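Local coordinates for putative lipoprotein (Bacteroides fragilis, PDB 3QNK), which probably binds glycans at the cell surface as a SusD-like outer-membrane lipoprotein, feeding their uptake, at residues B[37-50]-B[270-282]. Residues are numbered along the deposited sequence; the frame is centred on the assembly and turned at random.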
# COMPACT_ATOMS: atom_id res chain seq x y z
N GLN B 37 5.12 12.80 -10.34
CA GLN B 37 4.47 13.02 -11.64
C GLN B 37 4.97 12.01 -12.66
O GLN B 37 5.51 12.37 -13.71
CB GLN B 37 4.69 14.46 -12.11
CG GLN B 37 3.86 15.49 -11.33
CD GLN B 37 2.41 15.43 -11.71
OE1 GLN B 37 2.03 15.73 -12.86
NE2 GLN B 37 1.60 14.96 -10.75
N LEU B 38 4.79 10.73 -12.33
CA LEU B 38 5.29 9.64 -13.12
C LEU B 38 4.61 9.56 -14.46
O LEU B 38 5.30 9.41 -15.47
CB LEU B 38 5.25 8.33 -12.35
CG LEU B 38 6.25 8.22 -11.17
CD1 LEU B 38 6.31 6.82 -10.66
CD2 LEU B 38 7.68 8.66 -11.58
N GLN B 39 3.30 9.77 -14.52
CA GLN B 39 2.55 9.79 -15.80
C GLN B 39 3.09 10.87 -16.76
O GLN B 39 3.18 10.59 -17.96
CB GLN B 39 1.04 10.01 -15.56
CG GLN B 39 0.38 8.86 -14.81
CD GLN B 39 0.31 7.61 -15.63
OE1 GLN B 39 1.33 6.99 -16.01
NE2 GLN B 39 -0.90 7.22 -15.91
N GLU B 40 3.47 12.08 -16.24
CA GLU B 40 4.04 13.16 -17.07
C GLU B 40 5.41 12.75 -17.61
O GLU B 40 5.75 13.08 -18.75
CB GLU B 40 4.15 14.47 -16.28
CG GLU B 40 4.24 15.70 -17.18
CD GLU B 40 2.97 16.25 -17.81
OE1 GLU B 40 1.88 15.65 -17.66
OE2 GLU B 40 3.09 17.30 -18.48
N ASN B 41 6.20 12.00 -16.79
CA ASN B 41 7.51 11.48 -17.13
C ASN B 41 7.36 10.27 -18.06
O ASN B 41 8.37 9.68 -18.49
CB ASN B 41 8.26 11.12 -15.85
CG ASN B 41 8.77 12.30 -15.10
OD1 ASN B 41 9.59 13.08 -15.61
ND2 ASN B 41 8.32 12.46 -13.87
N ARG B 42 6.09 9.87 -18.33
CA ARG B 42 5.79 8.77 -19.26
C ARG B 42 5.13 9.37 -20.49
O ARG B 42 4.43 8.69 -21.21
CB ARG B 42 4.97 7.62 -18.60
CG ARG B 42 5.76 7.01 -17.45
CD ARG B 42 5.23 5.74 -16.89
NE ARG B 42 4.28 5.98 -15.81
CZ ARG B 42 4.41 5.55 -14.55
NH1 ARG B 42 5.45 4.80 -14.20
NH2 ARG B 42 3.48 5.84 -13.65
N SER B 43 5.43 10.65 -20.75
CA SER B 43 4.90 11.46 -21.86
C SER B 43 6.03 12.27 -22.52
O SER B 43 7.09 12.48 -21.92
CB SER B 43 3.80 12.40 -21.37
OG SER B 43 4.33 13.63 -20.90
N ASP B 44 5.76 12.79 -23.72
CA ASP B 44 6.75 13.55 -24.49
C ASP B 44 7.07 14.94 -23.87
O ASP B 44 7.91 15.66 -24.42
CB ASP B 44 6.28 13.70 -25.94
CG ASP B 44 4.96 14.43 -26.14
OD1 ASP B 44 4.12 14.41 -25.19
OD2 ASP B 44 4.75 14.96 -27.26
N ASN B 45 6.46 15.29 -22.70
CA ASN B 45 6.73 16.57 -22.03
C ASN B 45 7.93 16.51 -21.10
O ASN B 45 8.49 17.56 -20.77
CB ASN B 45 5.52 17.03 -21.21
CG ASN B 45 4.46 17.69 -22.03
OD1 ASN B 45 4.59 17.86 -23.25
ND2 ASN B 45 3.39 18.06 -21.38
N SER B 46 8.30 15.29 -20.64
CA SER B 46 9.36 15.18 -19.66
C SER B 46 10.16 13.90 -19.76
O SER B 46 9.60 12.85 -20.05
CB SER B 46 8.77 15.28 -18.25
OG SER B 46 9.75 15.19 -17.23
N VAL B 47 11.48 14.02 -19.47
CA VAL B 47 12.43 12.93 -19.25
C VAL B 47 12.91 13.14 -17.81
O VAL B 47 13.57 14.15 -17.53
CB VAL B 47 13.61 12.87 -20.28
CG1 VAL B 47 14.63 11.80 -19.89
CG2 VAL B 47 13.11 12.67 -21.72
N SER B 48 12.52 12.25 -16.89
CA SER B 48 12.86 12.37 -15.46
C SER B 48 14.37 12.45 -15.19
O SER B 48 15.16 11.73 -15.81
CB SER B 48 12.30 11.19 -14.67
OG SER B 48 12.54 11.27 -13.27
N ALA B 49 14.76 13.27 -14.20
CA ALA B 49 16.13 13.35 -13.71
C ALA B 49 16.52 11.98 -13.10
O ALA B 49 17.71 11.75 -12.81
CB ALA B 49 16.24 14.45 -12.66
N GLN B 50 15.50 11.07 -12.92
CA GLN B 50 15.64 9.71 -12.39
C GLN B 50 15.53 8.65 -13.49
O GLN B 50 15.36 7.47 -13.18
CB GLN B 50 14.62 9.41 -11.29
CG GLN B 50 14.94 10.04 -9.96
CD GLN B 50 14.70 11.53 -9.92
OE1 GLN B 50 13.58 12.05 -10.23
NE2 GLN B 50 15.75 12.24 -9.56
N GLY B 270 17.14 19.36 -3.50
CA GLY B 270 16.28 18.95 -4.62
C GLY B 270 16.69 17.65 -5.30
O GLY B 270 17.83 17.18 -5.14
N TRP B 271 15.74 17.03 -6.05
CA TRP B 271 15.96 15.77 -6.78
C TRP B 271 15.80 15.95 -8.30
O TRP B 271 15.91 14.98 -9.05
CB TRP B 271 15.03 14.63 -6.28
CG TRP B 271 15.02 14.41 -4.80
CD1 TRP B 271 14.01 14.69 -3.93
CD2 TRP B 271 16.09 13.89 -4.00
NE1 TRP B 271 14.38 14.39 -2.63
CE2 TRP B 271 15.66 13.90 -2.65
CE3 TRP B 271 17.40 13.46 -4.29
CZ2 TRP B 271 16.48 13.46 -1.59
CZ3 TRP B 271 18.21 13.01 -3.25
CH2 TRP B 271 17.74 13.01 -1.92
N GLY B 272 15.61 17.17 -8.76
CA GLY B 272 15.48 17.46 -10.19
C GLY B 272 14.10 17.18 -10.73
O GLY B 272 13.45 18.09 -11.24
N GLY B 273 13.65 15.94 -10.57
CA GLY B 273 12.34 15.46 -10.97
C GLY B 273 12.09 15.62 -12.44
O GLY B 273 12.89 15.15 -13.25
N LEU B 274 11.00 16.31 -12.78
CA LEU B 274 10.58 16.53 -14.17
C LEU B 274 11.67 17.25 -14.96
O LEU B 274 12.29 18.18 -14.45
CB LEU B 274 9.28 17.36 -14.21
CG LEU B 274 8.04 16.72 -13.62
CD1 LEU B 274 7.09 17.76 -13.13
CD2 LEU B 274 7.38 15.81 -14.59
N GLY B 275 11.88 16.80 -16.18
CA GLY B 275 12.86 17.38 -17.09
C GLY B 275 12.19 17.74 -18.40
O GLY B 275 12.12 16.90 -19.30
N PRO B 276 11.65 18.97 -18.52
CA PRO B 276 11.01 19.37 -19.79
C PRO B 276 11.92 19.03 -20.99
O PRO B 276 13.14 19.19 -20.90
CB PRO B 276 10.82 20.88 -19.63
CG PRO B 276 10.75 21.11 -18.17
CD PRO B 276 11.63 20.08 -17.54
N THR B 277 11.34 18.52 -22.09
CA THR B 277 12.09 18.11 -23.28
C THR B 277 12.31 19.25 -24.25
O THR B 277 11.60 20.26 -24.24
CB THR B 277 11.30 17.04 -24.02
OG1 THR B 277 9.97 17.56 -24.17
CG2 THR B 277 11.25 15.72 -23.31
N GLN B 278 13.24 19.06 -25.17
CA GLN B 278 13.45 20.05 -26.19
C GLN B 278 12.19 20.12 -27.08
O GLN B 278 11.82 21.20 -27.52
CB GLN B 278 14.73 19.73 -26.98
CG GLN B 278 15.23 20.87 -27.83
CD GLN B 278 15.26 22.16 -27.07
OE1 GLN B 278 15.75 22.23 -25.93
NE2 GLN B 278 14.65 23.19 -27.65
N GLU B 279 11.47 19.00 -27.22
CA GLU B 279 10.22 18.91 -28.01
C GLU B 279 9.12 19.81 -27.42
O GLU B 279 8.38 20.45 -28.17
CB GLU B 279 9.71 17.47 -28.09
CG GLU B 279 10.49 16.66 -29.11
CD GLU B 279 11.80 16.03 -28.66
OE1 GLU B 279 12.16 16.18 -27.47
OE2 GLU B 279 12.47 15.42 -29.52
N LEU B 280 9.05 19.88 -26.08
CA LEU B 280 8.11 20.77 -25.43
C LEU B 280 8.60 22.21 -25.55
O LEU B 280 7.78 23.09 -25.83
CB LEU B 280 7.88 20.41 -23.96
CG LEU B 280 7.02 21.37 -23.15
CD1 LEU B 280 5.56 21.47 -23.71
CD2 LEU B 280 7.03 20.99 -21.70
N ILE B 281 9.91 22.46 -25.34
CA ILE B 281 10.45 23.81 -25.42
C ILE B 281 10.16 24.38 -26.82
O ILE B 281 9.71 25.53 -26.93
CB ILE B 281 11.97 23.83 -25.03
CG1 ILE B 281 12.14 24.04 -23.51
CG2 ILE B 281 12.72 24.95 -25.74
CD1 ILE B 281 11.63 23.05 -22.62
N ASP B 282 10.33 23.54 -27.85
CA ASP B 282 10.09 23.91 -29.26
C ASP B 282 8.65 24.30 -29.53
O ASP B 282 8.41 25.07 -30.47
CB ASP B 282 10.48 22.75 -30.18
CG ASP B 282 11.99 22.57 -30.42
OD1 ASP B 282 12.77 23.50 -30.07
OD2 ASP B 282 12.38 21.52 -30.99
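The hydroxyl of S46 takes the place of a backbone carbonyl: its OG accepts the amide of G275 (N to OG 2.9 Å) and gives its own proton to N41 OD1 (OG to OD1 2.7 Å), arriving above the plane of that amide. A chi1 of -180° swings OG away from the backbone N and lays it against segment 270-282, where serine's short hydroxyl can accept and donate at once. The antiparallel pairing continues through V47 N to G275 O at 3.0 Å and A49 N to G273 O at 2.8 Å, the latter nearly straight. G275, without a side chain, lets the two backbones come together here, and G272 and G273 both have positive phi, which by itself favours glycine. Q50, its chain bent at chi2, turns its amide so that NE2 meets W271 O in the carbonyl plane, 2.8 Å away. L274 lays CD2 against Q37 CB, E40 CB, the N41 amide and S46 OG.

In this SusD-like fold a loop after helix 17-29 runs antiparallel to the irregular lead-in to helix 278-283, buried beside helix 453-460, with one beta bridge at S46 and P276 among several hydrogen bonds. T277 N-caps helix 278-283: OG1 accepts from L280 N and donates to D44 O (2.8 Å), so threonine both caps the helix and grips the type I turn S43–S46. L280 CD1 packs on N45 OD1 at 3.8 Å, an oxygen also bonded by R444, while N45 ND2 reaches E40 OE2, which F449 N holds as well. The D44 carboxylate pairs with R453.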